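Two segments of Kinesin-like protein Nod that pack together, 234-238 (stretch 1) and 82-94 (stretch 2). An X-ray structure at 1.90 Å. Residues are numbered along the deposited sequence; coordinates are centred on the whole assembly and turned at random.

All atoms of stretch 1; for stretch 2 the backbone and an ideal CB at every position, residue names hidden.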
# COMPACT_ATOMS: atom_id res chain seq x y z
N HIS A 234 -10.24 10.59 -12.69
CA HIS A 234 -9.33 9.46 -12.64
C HIS A 234 -8.79 9.37 -11.22
O HIS A 234 -8.03 10.25 -10.78
CB HIS A 234 -8.18 9.65 -13.63
CG HIS A 234 -7.15 8.56 -13.58
ND1 HIS A 234 -5.98 8.62 -14.30
CD2 HIS A 234 -7.12 7.38 -12.92
CE1 HIS A 234 -5.27 7.53 -14.09
NE2 HIS A 234 -5.94 6.76 -13.25
N SER A 235 -9.20 8.34 -10.49
CA SER A 235 -8.72 8.15 -9.13
C SER A 235 -8.01 6.81 -9.09
O SER A 235 -8.33 5.89 -9.84
CB SER A 235 -9.88 8.19 -8.13
OG SER A 235 -10.92 7.30 -8.49
N ARG A 236 -7.02 6.72 -8.22
CA ARG A 236 -6.23 5.51 -8.12
C ARG A 236 -6.20 4.94 -6.72
O ARG A 236 -6.21 5.67 -5.73
CB ARG A 236 -4.78 5.80 -8.52
CG ARG A 236 -4.58 6.56 -9.84
CD ARG A 236 -3.12 7.05 -9.94
NE ARG A 236 -2.81 7.76 -11.18
CZ ARG A 236 -3.24 8.98 -11.48
NH1 ARG A 236 -2.90 9.54 -12.64
NH2 ARG A 236 -4.01 9.65 -10.62
N MET A 237 -6.18 3.61 -6.64
CA MET A 237 -6.03 2.94 -5.36
C MET A 237 -4.75 2.16 -5.56
O MET A 237 -4.75 1.10 -6.19
CB MET A 237 -7.17 1.97 -5.04
CG MET A 237 -6.80 1.09 -3.84
SD MET A 237 -8.15 0.59 -2.78
CE MET A 237 -8.58 2.14 -1.94
N ASN A 238 -3.66 2.70 -5.03
CA ASN A 238 -2.36 2.07 -5.15
C ASN A 238 -2.13 1.10 -4.01
O ASN A 238 -2.10 1.49 -2.84
CB ASN A 238 -1.26 3.13 -5.09
CG ASN A 238 -1.43 4.21 -6.14
OD1 ASN A 238 -1.40 3.93 -7.34
ND2 ASN A 238 -1.61 5.45 -5.70
N UNK A 82 -9.08 -0.89 8.01
CA UNK A 82 -8.08 -0.07 7.37
C UNK A 82 -8.28 0.39 5.94
O UNK A 82 -7.91 1.51 5.59
CB UNK A 82 -6.76 -0.84 7.42
N UNK A 83 -8.89 -0.45 5.12
CA UNK A 83 -9.04 -0.10 3.72
C UNK A 83 -10.43 0.26 3.24
O UNK A 83 -10.59 1.20 2.46
CB UNK A 83 -8.53 -1.27 2.87
N UNK A 84 -11.44 -0.45 3.72
CA UNK A 84 -12.81 -0.18 3.30
C UNK A 84 -13.14 1.32 3.30
O UNK A 84 -13.73 1.83 2.34
CB UNK A 84 -13.78 -0.92 4.21
N UNK A 85 -12.76 2.05 4.36
CA UNK A 85 -13.05 3.49 4.41
C UNK A 85 -12.50 4.26 3.20
O UNK A 85 -13.07 5.26 2.78
CB UNK A 85 -12.47 4.08 5.69
N UNK A 86 -11.39 3.78 2.64
CA UNK A 86 -10.78 4.43 1.49
C UNK A 86 -11.58 4.23 0.21
O UNK A 86 -11.48 5.02 -0.72
CB UNK A 86 -9.36 3.91 1.29
N UNK A 87 -12.38 3.17 0.16
CA UNK A 87 -13.16 2.89 -1.04
C UNK A 87 -14.06 4.06 -1.40
O UNK A 87 -14.12 4.45 -2.57
CB UNK A 87 -14.00 1.62 -0.85
N UNK A 88 -14.77 4.62 -0.43
CA UNK A 88 -15.63 5.75 -0.74
C UNK A 88 -14.82 6.94 -1.25
O UNK A 88 -15.24 7.63 -2.18
CB UNK A 88 -16.44 6.15 0.49
N UNK A 89 -13.65 7.16 -0.65
CA UNK A 89 -12.81 8.27 -1.06
C UNK A 89 -12.39 8.08 -2.52
O UNK A 89 -12.45 9.02 -3.32
CB UNK A 89 -11.59 8.39 -0.15
N UNK A 90 -11.97 6.87 -2.86
CA UNK A 90 -11.57 6.56 -4.22
C UNK A 90 -12.71 6.90 -5.19
O UNK A 90 -12.50 7.57 -6.19
CB UNK A 90 -11.18 5.09 -4.34
N UNK A 91 -13.91 6.43 -4.86
CA UNK A 91 -15.08 6.68 -5.70
C UNK A 91 -15.42 8.17 -5.78
O UNK A 91 -15.98 8.63 -6.77
CB UNK A 91 -16.28 5.90 -5.17
N UNK A 92 -15.07 8.92 -4.74
CA UNK A 92 -15.34 10.35 -4.73
C UNK A 92 -14.30 11.10 -5.55
O UNK A 92 -14.42 12.30 -5.78
CB UNK A 92 -15.37 10.88 -3.30
N UNK A 93 -13.27 10.38 -5.99
CA UNK A 93 -12.24 11.00 -6.81
C UNK A 93 -10.90 11.26 -6.15
O UNK A 93 -10.01 11.81 -6.78
CB UNK A 93 -12.78 12.33 -7.34
N UNK A 94 -10.74 10.87 -4.89
CA UNK A 94 -9.47 11.10 -4.22
C UNK A 94 -8.48 9.96 -4.49
O UNK A 94 -8.88 8.80 -4.60
CB UNK A 94 -9.69 11.26 -2.71

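Strand 234-238 runs nearly antiparallel to the helix of stretch 2 (155° between N-to-C directions, axes 7.7 Å apart at closest approach), so early helix positions face the Met237 end and late ones Ser235.

Position 82 has nothing of stretch 1 within 5.5 Å of its ideal CB, so this contact does not restrict it; it is Leu82. At 83 the CA-to-CB bond points toward the strand, but the CB is still remote. A branched or longer apolar side chain could reach the thioether of Met237, while a small one would not reach Met237. The residue is Ile83, whose CG2 lies 4.4 Å from Met237 SD, a loose apolar contact.

Positions 84 and 85 receive no guidance from stretch 1; they are Leu84 and Pro85.

Position 86 points toward the strand, and its ideal CB is 3.8 Å from Met237 CE. A methyl group offers no polar partner, so alanine or a larger aliphatic residue would suit. It is Leu86, and the contact is made by its CB, 3.7 Å from Met237 CE; the rest of the side chain, with chi1 in m, lies farther from Met237 CE than the CB does.

Positions 87, 88 and 89 have ideal CB atoms out of range, and the bond at 87 points away. Many residues would fit; they are Val87, Asp88 and Lys89, the lysine's end leading away.

Position 90 is the most informative. Its CB points sideways, 4.6 Å from Met237 CE, 4.7 Å from Ser235 OG and 5.2 Å from Arg236 O. The space between favours a medium-sized aliphatic chain, with leucine, isoleucine or methionine all plausible. It is Leu90, chi1 t and chi2 p, whose end comes nearer: CD2 is 3.8 Å from Met237 CB, and CD1 is 3.3 Å from Arg236 O. The backbone contributes independently of side-chain identity, since Ser235 OG donates a hydrogen bond to Leu90 O at 2.8 Å. That carbonyl also accepts from the backbone N of 93 at 2.9 Å.

Positions 91 and 92 point away, leaving the choice open; they are Leu91 and Glu92.

At 93 phi/psi is 106/2, and a CB would be jammed against the preceding carbonyl O, which by itself calls for glycine. Gly93 is the first residue to leave helical phi/psi, in a Schellman motif whose two bonds are Gly93 N to Leu90 O (2.9 Å) and the N of 94 to Lys89 O (3.0 Å). Gly93 CA is 5.1 Å from Ser235 CA, and Ser235 CB lies 3.8 Å from Gly93 C.

Position 94 points away, so its side chain is unconstrained here. It is Phe94, which meets the strand through its backbone: Phe94 O is 3.7 Å from Ser235 CB, without a hydrogen-bond partner.

Stretch 2, residues 82-94: LILPLVDKLLEGF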
# COMPACT_ATOMS: atom_id res chain seq x y z
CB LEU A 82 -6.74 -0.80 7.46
CG LEU A 82 -5.50 -0.01 7.07
CD1 LEU A 82 -5.27 1.10 8.10
CD2 LEU A 82 -4.31 -0.94 6.99
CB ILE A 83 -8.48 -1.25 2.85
CG1 ILE A 83 -7.05 -1.58 3.30
CG2 ILE A 83 -8.49 -0.86 1.38
CD1 ILE A 83 -6.02 -0.47 3.00
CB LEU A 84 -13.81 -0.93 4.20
CG LEU A 84 -15.28 -0.71 3.83
CD1 LEU A 84 -15.54 -1.22 2.41
CD2 LEU A 84 -16.17 -1.43 4.83
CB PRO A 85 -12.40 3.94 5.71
CG PRO A 85 -12.57 2.72 6.58
CD PRO A 85 -12.16 1.61 5.63
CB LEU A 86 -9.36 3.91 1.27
CG LEU A 86 -8.35 4.17 2.39
CD1 LEU A 86 -7.02 3.55 2.00
CD2 LEU A 86 -8.21 5.67 2.64
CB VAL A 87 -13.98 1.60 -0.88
CG1 VAL A 87 -14.85 1.38 -2.12
CG2 VAL A 87 -13.04 0.42 -0.70
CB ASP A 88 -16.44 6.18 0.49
CG ASP A 88 -17.71 5.38 0.64
OD1 ASP A 88 -18.24 4.90 -0.39
OD2 ASP A 88 -18.19 5.23 1.79
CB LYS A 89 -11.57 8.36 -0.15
CG LYS A 89 -11.88 8.40 1.35
CD LYS A 89 -12.83 9.55 1.73
CE LYS A 89 -13.10 9.58 3.23
NZ LYS A 89 -14.04 10.68 3.60
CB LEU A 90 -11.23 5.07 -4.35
CG LEU A 90 -10.81 4.60 -5.74
CD1 LEU A 90 -9.44 5.15 -6.10
CD2 LEU A 90 -10.78 3.07 -5.76
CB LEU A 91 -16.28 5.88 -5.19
CG LEU A 91 -16.37 4.41 -5.62
CD1 LEU A 91 -15.07 3.69 -5.36
CD2 LEU A 91 -17.52 3.75 -4.88
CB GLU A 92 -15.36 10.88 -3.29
CG GLU A 92 -16.51 10.36 -2.45
CD GLU A 92 -16.46 10.82 -1.01
OE1 GLU A 92 -17.29 10.35 -0.21
OE2 GLU A 92 -15.59 11.65 -0.67
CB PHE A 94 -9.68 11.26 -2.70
CG PHE A 94 -10.58 12.41 -2.33
CD1 PHE A 94 -11.96 12.24 -2.26
CD2 PHE A 94 -10.05 13.67 -2.07
CE1 PHE A 94 -12.80 13.30 -1.93
CE2 PHE A 94 -10.89 14.74 -1.75
CZ PHE A 94 -12.26 14.56 -1.68
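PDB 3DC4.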